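Local coordinates for protein apoptosis regulator Bcl-2 homolog (Murid herpesvirus 4, PDB 4MI8) that blocks apoptosis of infected cells and inhibits host starvation-induced autophagy by binding host Beclin 1, thereby supporting chronic viral infection, at residues Lys41-Thr44 and Leu45-Glu48; Ser108-Glu111 and Asp112-Leu115; Glu126-Leu129 and Met130-Phe133. All coordinates share one frame; numbering follows the deposited sequence.

Contact 1: Lys41-Thr44 and Leu45-Glu48; sequences KIIT and LTQE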
ATOM      1  N   LYS A  41       6.682   3.016  -9.546  1.00 25.28           N
ATOM      2  CA  LYS A  41       6.938   1.621  -9.475  1.00 26.42           C
ATOM      3  C   LYS A  41       5.906   0.947  -8.505  1.00 24.36           C
ATOM      4  O   LYS A  41       5.302  -0.089  -8.811  1.00 24.77           O
ATOM      5  CB  LYS A  41       8.323   1.381  -8.979  1.00 27.96           C
ATOM      6  CG  LYS A  41       8.463  -0.001  -8.378  1.00 31.58           C
ATOM      7  CD  LYS A  41       9.929  -0.156  -8.019  1.00 39.85           C
ATOM      8  CE  LYS A  41      10.153  -1.582  -7.541  1.00 45.27           C
ATOM      9  NZ  LYS A  41      11.562  -2.017  -7.665  1.00 48.85           N
ATOM     10  N   ILE A  42       5.660   1.574  -7.362  1.00 23.71           N
ATOM     11  CA  ILE A  42       4.750   0.989  -6.395  1.00 21.55           C
ATOM     12  C   ILE A  42       3.320   1.075  -6.907  1.00 21.40           C
ATOM     13  O   ILE A  42       2.593   0.116  -6.771  1.00 21.48           O
ATOM     14  CB  ILE A  42       4.889   1.686  -5.058  1.00 22.27           C
ATOM     15  CG1 ILE A  42       6.290   1.345  -4.501  1.00 22.81           C
ATOM     16  CG2 ILE A  42       3.783   1.182  -4.049  1.00 22.35           C
ATOM     17  CD1 ILE A  42       6.591   2.358  -3.404  1.00 24.50           C
ATOM     18  N   ILE A  43       2.908   2.174  -7.549  1.00 21.35           N
ATOM     19  CA  ILE A  43       1.532   2.209  -8.041  1.00 22.23           C
ATOM     20  C   ILE A  43       1.366   1.101  -9.091  1.00 22.44           C
ATOM     21  O   ILE A  43       0.372   0.371  -9.051  1.00 24.25           O
ATOM     22  CB  ILE A  43       1.177   3.521  -8.735  1.00 23.96           C
ATOM     23  CG1 ILE A  43       1.178   4.671  -7.743  1.00 23.75           C
ATOM     24  CG2 ILE A  43      -0.166   3.351  -9.479  1.00 24.98           C
ATOM     25  CD1 ILE A  43       1.080   6.064  -8.355  1.00 26.49           C
ATOM     26  N   THR A  44       2.341   0.924  -9.982  1.00 23.10           N
ATOM     27  CA  THR A  44       2.255  -0.156 -11.037  1.00 23.61           C
ATOM     28  C   THR A  44       2.154  -1.564 -10.368  1.00 23.28           C
ATOM     29  O   THR A  44       1.332  -2.366 -10.753  1.00 24.37           O
ATOM     30  CB  THR A  44       3.488  -0.122 -11.908  1.00 23.45           C
ATOM     31  OG1 THR A  44       3.557   1.141 -12.512  1.00 25.37           O
ATOM     32  CG2 THR A  44       3.479  -1.145 -12.887  1.00 24.31           C
ATOM     33  N   LEU A  45       2.966  -1.866  -9.343  1.00 23.33           N
ATOM     34  CA  LEU A  45       2.837  -3.175  -8.662  1.00 21.44           C
ATOM     35  C   LEU A  45       1.418  -3.298  -8.088  1.00 22.21           C
ATOM     36  O   LEU A  45       0.746  -4.329  -8.234  1.00 22.52           O
ATOM     37  CB  LEU A  45       3.910  -3.364  -7.565  1.00 22.29           C
ATOM     38  CG  LEU A  45       5.335  -3.323  -8.185  1.00 24.82           C
ATOM     39  CD1 LEU A  45       6.474  -3.227  -7.164  1.00 25.50           C
ATOM     40  CD2 LEU A  45       5.497  -4.493  -9.115  1.00 26.26           C
ATOM     41  N   THR A  46       0.917  -2.230  -7.442  1.00 23.07           N
ATOM     42  CA  THR A  46      -0.444  -2.327  -6.873  1.00 21.19           C
ATOM     43  C   THR A  46      -1.490  -2.571  -7.930  1.00 21.63           C
ATOM     44  O   THR A  46      -2.448  -3.293  -7.694  1.00 23.50           O
ATOM     45  CB  THR A  46      -0.864  -1.140  -5.941  1.00 21.33           C
ATOM     46  OG1 THR A  46      -0.971   0.087  -6.671  1.00 20.84           O
ATOM     47  CG2 THR A  46       0.114  -0.919  -4.721  1.00 20.67           C
ATOM     48  N   GLN A  47      -1.333  -1.979  -9.105  1.00 23.69           N
ATOM     49  CA  GLN A  47      -2.301  -2.201 -10.163  1.00 25.35           C
ATOM     50  C   GLN A  47      -2.247  -3.628 -10.637  1.00 25.12           C
ATOM     51  O   GLN A  47      -3.282  -4.225 -10.914  1.00 27.78           O
ATOM     52  CB  GLN A  47      -2.075  -1.200 -11.292  1.00 26.50           C
ATOM     53  CG  GLN A  47      -2.554   0.223 -10.919  1.00 28.76           C
ATOM     54  CD  GLN A  47      -2.086   1.273 -11.907  1.00 32.55           C
ATOM     55  OE1 GLN A  47      -0.989   1.144 -12.463  1.00 35.30           O
ATOM     56  NE2 GLN A  47      -2.890   2.351 -12.118  1.00 34.90           N
ATOM     57  N   GLU A  48      -1.071  -4.194 -10.692  1.00 25.57           N
ATOM     58  CA  GLU A  48      -0.928  -5.596 -11.085  1.00 28.80           C
ATOM     59  C   GLU A  48      -1.551  -6.514 -10.028  1.00 28.18           C
ATOM     60  O   GLU A  48      -2.271  -7.490 -10.338  1.00 27.70           O
ATOM     61  CB  GLU A  48       0.536  -5.966 -11.157  1.00 32.03           C
ATOM     62  CG  GLU A  48       1.192  -5.657 -12.444  1.00 43.67           C
ATOM     63  CD  GLU A  48       0.470  -6.343 -13.618  1.00 54.42           C
ATOM     64  OE1 GLU A  48       0.473  -7.589 -13.679  1.00 62.40           O
ATOM     65  OE2 GLU A  48      -0.117  -5.636 -14.489  1.00 61.86           O
TER
HETATM   66  O   HOH W   1       1.451   2.342 -13.402  1.00 40.74           O
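Ile43 and Thr46 form the tight side of this helical stretch: the threonine hydroxyl OG1 donates to Ile43 O at 2.7 Å, while Gln47 N reaches the same oxygen at 2.9 Å, so two bonds grip one carbonyl. The hydroxyl comes in at a C=O...O angle of 119°, whereas the amide lies nearly in line with the carbonyl. Thr46 can do this because its OG1 stands between the backbone N and the carbonyl carbon (chi1 66°). A buried hydroxyl is thus satisfied within its own helix. Leu45, Thr46 and Glu48 add the usual i to i+4 bonds. Gln47 runs extended beside Ile43, with its CD 3.7 Å from Ile43 CG2.

The packing is looser between Lys41 and Leu45, which cross at a slant, Lys41 CG lying 4.0 Å from Leu45 CD1, so the lysine offers its aliphatic stem. On the exposed side a water donates to both Thr44 OG1 (2.6 Å) and Gln47 OE1 (2.9 Å); the threonine hydroxyl is also bonded to Ser40 O.

Helix 33-56 belongs to the all-helical Bcl-2 fold, and Leu45 and Glu48 each pack on an aromatic side chain of the bound Beclin 1 BH3 peptide, consistent with the family's BH3-binding groove. Ile43 meets Phe18, Thr21 and Val22 of helix 8-23, while Ile42 and Thr46 press on Phe93 of helix 86-103.

Contact 2: Ser108-Glu111 and Asp112-Leu115; sequences SWTE and DHEL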
ATOM      1  N   SER A 108      -7.809  15.529  -2.460  1.00 58.28           N
ATOM      2  CA  SER A 108      -7.487  16.384  -1.321  1.00 59.40           C
ATOM      3  C   SER A 108      -6.546  15.729  -0.312  1.00 54.89           C
ATOM      4  O   SER A 108      -6.582  14.517  -0.106  1.00 54.04           O
ATOM      5  CB  SER A 108      -8.769  16.839  -0.619  1.00 62.60           C
ATOM      6  OG  SER A 108      -9.781  17.152  -1.559  1.00 71.14           O
ATOM      7  N   TRP A 109      -5.710  16.551   0.318  1.00 52.88           N
ATOM      8  CA  TRP A 109      -4.812  16.091   1.359  1.00 50.85           C
ATOM      9  C   TRP A 109      -5.390  16.425   2.701  1.00 53.72           C
ATOM     10  O   TRP A 109      -4.904  17.335   3.405  1.00 55.59           O
ATOM     11  CB  TRP A 109      -3.438  16.731   1.203  1.00 48.90           C
ATOM     12  CG  TRP A 109      -2.345  16.006   1.949  1.00 48.65           C
ATOM     13  CD1 TRP A 109      -1.435  16.541   2.857  1.00 51.18           C
ATOM     14  CD2 TRP A 109      -2.010  14.575   1.877  1.00 46.45           C
ATOM     15  NE1 TRP A 109      -0.589  15.572   3.333  1.00 49.78           N
ATOM     16  CE2 TRP A 109      -0.879  14.372   2.786  1.00 46.37           C
ATOM     17  CE3 TRP A 109      -2.513  13.489   1.177  1.00 44.63           C
ATOM     18  CZ2 TRP A 109      -0.299  13.130   2.968  1.00 43.43           C
ATOM     19  CZ3 TRP A 109      -1.917  12.240   1.371  1.00 40.27           C
ATOM     20  CH2 TRP A 109      -0.838  12.068   2.245  1.00 41.97           C
ATOM     21  N   THR A 110      -6.439  15.699   3.073  1.00 53.02           N
ATOM     22  CA  THR A 110      -7.181  15.958   4.311  1.00 57.08           C
ATOM     23  C   THR A 110      -6.410  15.407   5.468  1.00 57.60           C
ATOM     24  O   THR A 110      -5.382  14.733   5.275  1.00 54.26           O
ATOM     25  CB  THR A 110      -8.565  15.298   4.315  1.00 57.99           C
ATOM     26  OG1 THR A 110      -8.393  13.899   4.477  1.00 55.06           O
ATOM     27  CG2 THR A 110      -9.293  15.558   2.993  1.00 60.18           C
ATOM     28  N   GLU A 111      -6.942  15.657   6.652  1.00 61.69           N
ATOM     29  CA  GLU A 111      -6.328  15.243   7.897  1.00 65.26           C
ATOM     30  C   GLU A 111      -6.333  13.739   8.079  1.00 62.33           C
ATOM     31  O   GLU A 111      -5.455  13.225   8.746  1.00 60.74           O
ATOM     32  CB  GLU A 111      -7.047  15.895   9.072  1.00 73.38           C
ATOM     33  CG  GLU A 111      -7.129  17.427   8.963  1.00 83.00           C
ATOM     34  CD  GLU A 111      -5.762  18.134   9.098  1.00 88.96           C
ATOM     35  OE1 GLU A 111      -5.149  18.004  10.192  1.00 97.36           O
ATOM     36  OE2 GLU A 111      -5.300  18.828   8.137  1.00 82.58           O
ATOM     37  N   ASP A 112      -7.346  13.066   7.527  1.00 60.42           N
ATOM     38  CA  ASP A 112      -7.423  11.609   7.479  1.00 60.31           C
ATOM     39  C   ASP A 112      -6.372  10.994   6.560  1.00 55.68           C
ATOM     40  O   ASP A 112      -5.866   9.912   6.865  1.00 51.61           O
ATOM     41  CB  ASP A 112      -8.767  11.142   6.964  1.00 63.71           C
ATOM     42  CG  ASP A 112      -9.830  11.190   8.009  1.00 72.23           C
ATOM     43  OD1 ASP A 112      -9.486  11.385   9.198  1.00 76.87           O
ATOM     44  OD2 ASP A 112     -11.012  11.033   7.632  1.00 73.10           O
ATOM     45  N   HIS A 113      -6.080  11.656   5.438  1.00 50.65           N
ATOM     46  CA  HIS A 113      -4.909  11.272   4.660  1.00 47.95           C
ATOM     47  C   HIS A 113      -3.661  11.231   5.473  1.00 49.50           C
ATOM     48  O   HIS A 113      -2.862  10.292   5.344  1.00 46.76           O
ATOM     49  CB  HIS A 113      -4.678  12.210   3.530  1.00 45.95           C
ATOM     50  CG  HIS A 113      -5.671  12.074   2.424  1.00 45.63           C
ATOM     51  ND1 HIS A 113      -6.895  12.619   2.491  1.00 48.02           N
ATOM     52  CD2 HIS A 113      -5.558  11.481   1.165  1.00 42.17           C
ATOM     53  CE1 HIS A 113      -7.553  12.360   1.331  1.00 49.59           C
ATOM     54  NE2 HIS A 113      -6.718  11.675   0.520  1.00 44.35           N
ATOM     55  N   GLU A 114      -3.488  12.233   6.335  1.00 51.93           N
ATOM     56  CA  GLU A 114      -2.311  12.344   7.203  1.00 53.19           C
ATOM     57  C   GLU A 114      -2.281  11.223   8.196  1.00 50.28           C
ATOM     58  O   GLU A 114      -1.245  10.727   8.517  1.00 51.02           O
ATOM     59  CB  GLU A 114      -2.240  13.724   7.890  1.00 57.59           C
ATOM     60  CG  GLU A 114      -1.607  14.786   6.967  1.00 68.64           C
ATOM     61  CD  GLU A 114      -1.825  16.256   7.401  1.00 80.23           C
ATOM     62  OE1 GLU A 114      -2.667  16.540   8.305  1.00 87.63           O
ATOM     63  OE2 GLU A 114      -1.151  17.154   6.826  1.00 81.18           O
ATOM     64  N   LEU A 115      -3.451  10.799   8.632  1.00 52.94           N
ATOM     65  CA  LEU A 115      -3.633   9.676   9.561  1.00 54.31           C
ATOM     66  C   LEU A 115      -3.345   8.326   8.881  1.00 49.70           C
ATOM     67  O   LEU A 115      -2.632   7.444   9.407  1.00 49.22           O
ATOM     68  CB  LEU A 115      -5.090   9.703   9.980  1.00 56.86           C
ATOM     69  CG  LEU A 115      -5.398   9.264  11.377  1.00 62.61           C
ATOM     70  CD1 LEU A 115      -4.905  10.352  12.355  1.00 64.68           C
ATOM     71  CD2 LEU A 115      -6.911   9.049  11.383  1.00 66.59           C
TER
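Thr110 and His113 meet at the N-cap of helix 111-126, the threonine standing just before the first turn. Two hydrogen bonds use its hydroxyl. OG1 and His113 ND1 lie 2.8 Å apart, with the oxygen at the edge of the imidazole and in its plane, and either may be the donor; Asp112 N gives OG1 a weak capping bond of 3.3 Å. Threonine suits this place because its OG1, set between backbone N and carbonyl carbon (chi1 73°), faces the opening turn. Beyond the cap, Leu115 N donates to Glu111 O, while the cap residue's own carbonyl, Thr110 O, takes a weak bond from Glu114 N.

The aromatic part is a CH-pi contact: His113 CB sits over one face of the Trp109 six-membered ring, 3.8 Å from its centroid, while the two rings are oblique, their planes 48° apart. The indole also touches Thr16, Leu19 and Lys20, so the loop packs on helix 8-23.

Charge enters on the outer side. Glu111 and Glu114 run alongside each other, a repulsion that the favourable end of the helix dipole may offset. Their carboxylates are turned 81° apart, with Glu111 OE1 3.4 Å from Glu114 OE1.

Contact 3: Glu126-Leu129 and Met130-Phe133; sequences ENNL and MNHF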
ATOM      1  N   GLU A 126       7.963   0.253  11.860  1.00 57.99           N
ATOM      2  CA  GLU A 126       7.967  -0.583  13.066  1.00 65.24           C
ATOM      3  C   GLU A 126       8.122  -2.051  12.695  1.00 66.21           C
ATOM      4  O   GLU A 126       8.799  -2.777  13.407  1.00 66.80           O
ATOM      5  CB  GLU A 126       6.747  -0.342  13.957  1.00 69.03           C
ATOM      6  CG  GLU A 126       6.964   0.786  14.971  1.00 77.47           C
ATOM      7  CD  GLU A 126       5.858   1.868  14.976  1.00 78.41           C
ATOM      8  OE1 GLU A 126       4.660   1.493  15.030  1.00 83.22           O
ATOM      9  OE2 GLU A 126       6.165   3.108  14.937  1.00 75.70           O
ATOM     10  N   ASN A 127       7.574  -2.469  11.547  1.00 62.10           N
ATOM     11  CA  ASN A 127       7.720  -3.857  11.100  1.00 59.80           C
ATOM     12  C   ASN A 127       8.929  -4.116  10.241  1.00 57.78           C
ATOM     13  O   ASN A 127       9.111  -5.211   9.733  1.00 59.24           O
ATOM     14  CB  ASN A 127       6.443  -4.395  10.428  1.00 60.17           C
ATOM     15  CG  ASN A 127       5.338  -4.650  11.439  1.00 67.54           C
ATOM     16  OD1 ASN A 127       5.151  -5.798  11.903  1.00 70.08           O
ATOM     17  ND2 ASN A 127       4.659  -3.570  11.870  1.00 66.45           N
ATOM     18  N   ASN A 128       9.772  -3.120  10.067  1.00 58.32           N
ATOM     19  CA  ASN A 128      10.919  -3.282   9.181  1.00 57.23           C
ATOM     20  C   ASN A 128      10.549  -3.823   7.799  1.00 53.25           C
ATOM     21  O   ASN A 128      11.222  -4.679   7.267  1.00 55.53           O
ATOM     22  CB  ASN A 128      11.980  -4.144   9.870  1.00 64.31           C
ATOM     23  CG  ASN A 128      13.344  -4.067   9.198  1.00 66.89           C
ATOM     24  OD1 ASN A 128      13.692  -3.077   8.550  1.00 68.80           O
ATOM     25  ND2 ASN A 128      14.120  -5.127   9.350  1.00 69.40           N
ATOM     26  N   LEU A 129       9.463  -3.335   7.212  1.00 49.50           N
ATOM     27  CA  LEU A 129       9.132  -3.721   5.801  1.00 47.67           C
ATOM     28  C   LEU A 129      10.201  -3.363   4.767  1.00 47.65           C
ATOM     29  O   LEU A 129      10.258  -3.970   3.703  1.00 46.94           O
ATOM     30  CB  LEU A 129       7.763  -3.188   5.360  1.00 41.02           C
ATOM     31  CG  LEU A 129       6.689  -3.891   6.197  1.00 44.59           C
ATOM     32  CD1 LEU A 129       5.340  -3.632   5.577  1.00 42.92           C
ATOM     33  CD2 LEU A 129       6.910  -5.412   6.382  1.00 45.37           C
ATOM     34  N   MET A 130      11.036  -2.368   5.076  1.00 51.21           N
ATOM     35  CA  MET A 130      12.121  -1.949   4.161  1.00 56.16           C
ATOM     36  C   MET A 130      13.020  -3.114   3.916  1.00 61.19           C
ATOM     37  O   MET A 130      13.593  -3.222   2.831  1.00 61.24           O
ATOM     38  CB  MET A 130      12.973  -0.817   4.726  1.00 58.92           C
ATOM     39  CG  MET A 130      13.156  -0.893   6.220  1.00 67.19           C
ATOM     40  SD  MET A 130      12.268   0.474   6.964  1.00 77.48           S
ATOM     41  CE  MET A 130      10.819  -0.209   7.759  1.00 64.13           C
ATOM     42  N   ASN A 131      13.095  -3.998   4.925  1.00 64.95           N
ATOM     43  CA  ASN A 131      13.843  -5.258   4.852  1.00 71.65           C
ATOM     44  C   ASN A 131      13.513  -6.207   3.679  1.00 71.59           C
ATOM     45  O   ASN A 131      14.375  -6.991   3.291  1.00 76.88           O
ATOM     46  CB  ASN A 131      13.650  -6.040   6.148  1.00 75.70           C
ATOM     47  CG  ASN A 131      14.953  -6.552   6.721  1.00 83.39           C
ATOM     48  OD1 ASN A 131      15.121  -7.758   7.053  1.00 85.98           O
ATOM     49  ND2 ASN A 131      15.893  -5.630   6.866  1.00 86.75           N
ATOM     50  N   HIS A 132      12.309  -6.141   3.137  1.00 69.03           N
ATOM     51  CA  HIS A 132      11.864  -7.083   2.132  1.00 68.38           C
ATOM     52  C   HIS A 132      11.438  -6.464   0.828  1.00 63.71           C
ATOM     53  O   HIS A 132      10.515  -6.939   0.178  1.00 62.49           O
ATOM     54  CB  HIS A 132      10.718  -7.863   2.704  1.00 68.82           C
ATOM     55  CG  HIS A 132      11.119  -8.896   3.698  1.00 76.71           C
ATOM     56  ND1 HIS A 132      11.113  -8.667   5.003  1.00 81.65           N
ATOM     57  CD2 HIS A 132      11.527 -10.202   3.532  1.00 80.29           C
ATOM     58  CE1 HIS A 132      11.500  -9.762   5.646  1.00 81.83           C
ATOM     59  NE2 HIS A 132      11.743 -10.704   4.744  1.00 84.97           N
ATOM     60  N   PHE A 133      12.091  -5.400   0.418  1.00 62.60           N
ATOM     61  CA  PHE A 133      11.625  -4.638  -0.712  1.00 60.71           C
ATOM     62  C   PHE A 133      12.684  -3.678  -1.159  1.00 61.94           C
ATOM     63  O   PHE A 133      12.671  -2.537  -0.771  1.00 60.73           O
ATOM     64  CB  PHE A 133      10.363  -3.858  -0.310  1.00 55.93           C
ATOM     65  CG  PHE A 133       9.541  -3.409  -1.469  1.00 51.72           C
ATOM     66  CD1 PHE A 133      10.010  -2.461  -2.331  1.00 50.75           C
ATOM     67  CD2 PHE A 133       8.313  -3.958  -1.707  1.00 50.96           C
ATOM     68  CE1 PHE A 133       9.270  -2.062  -3.399  1.00 49.48           C
ATOM     69  CE2 PHE A 133       7.564  -3.566  -2.779  1.00 50.57           C
ATOM     70  CZ  PHE A 133       8.042  -2.617  -3.629  1.00 48.77           C
TER
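The amides of Asn128 and Asn131 are the flat groups that meet here, crossing obliquely with planes 44° apart, where helix 111-126 ends in a Schellman motif. The Asn131 amide may be turned over, which leaves its O and N in doubt, but Asn131 CB lies 3.4 Å from Asn128 ND2. Near the other amide atom of Asn128, OD1, lies Met130 CG at 3.2 Å, the methionine chain crossing the asparagine at about a right angle. Asn128 CG is anti to the backbone N (chi1 -165°), which carries its amide over the turn that follows.

Asn128 is the first residue to leave the helical conformation, and its phi is positive, 51°. Asparagine tolerates this left-handed backbone better than most residues with a side chain, which suits it to the place where a helix must stop.

After it, the chain makes a short 3-10 turn. Asn131 N donates to Asn128 O at 3.1 Å and His132 N to Leu129 O at 3.0 Å, both bonds spanning three residues. In each, the donor stands well above the carbonyl plane instead of along a lone pair, as is common in the strongly bent i to i+3 bonds of a 3-10 turn.

Leu129 and Met130 are the buried residues of the turn. Leu129 packs on Ile84, Ile89 of helix 86-103 and Phe124, while Met130 rests on Phe124 and Ile125, its hydrophobic chain covering the helix it has just left; Phe133 farther on meets the ring of Trp11. The methionine is bent at both chi2 and chi3, folding back so that Met130 CE lies 3.4 Å from Asn128 CA.

Contacts 2 and 3 mark the two ends of helix 111-126, whereas contact 1 lies within helix 33-56. Contact 2 is a surface contact on the opposite side of the chain's centre from contact 1; contacts 1 and 3 are partly buried. Their chemistry follows: contact 1 relies on regular helical bonds with a hydroxyl added, contact 2 on a polar cap beside an aromatic face, and contact 3 on a positive phi and a 3-10 turn. Contacts 1 and 3 touch, Leu45 CD1 lying 3.9 Å from Phe133 CZ, so the chain after the last helix packs against helix 33-56. Contact 2 touches neither.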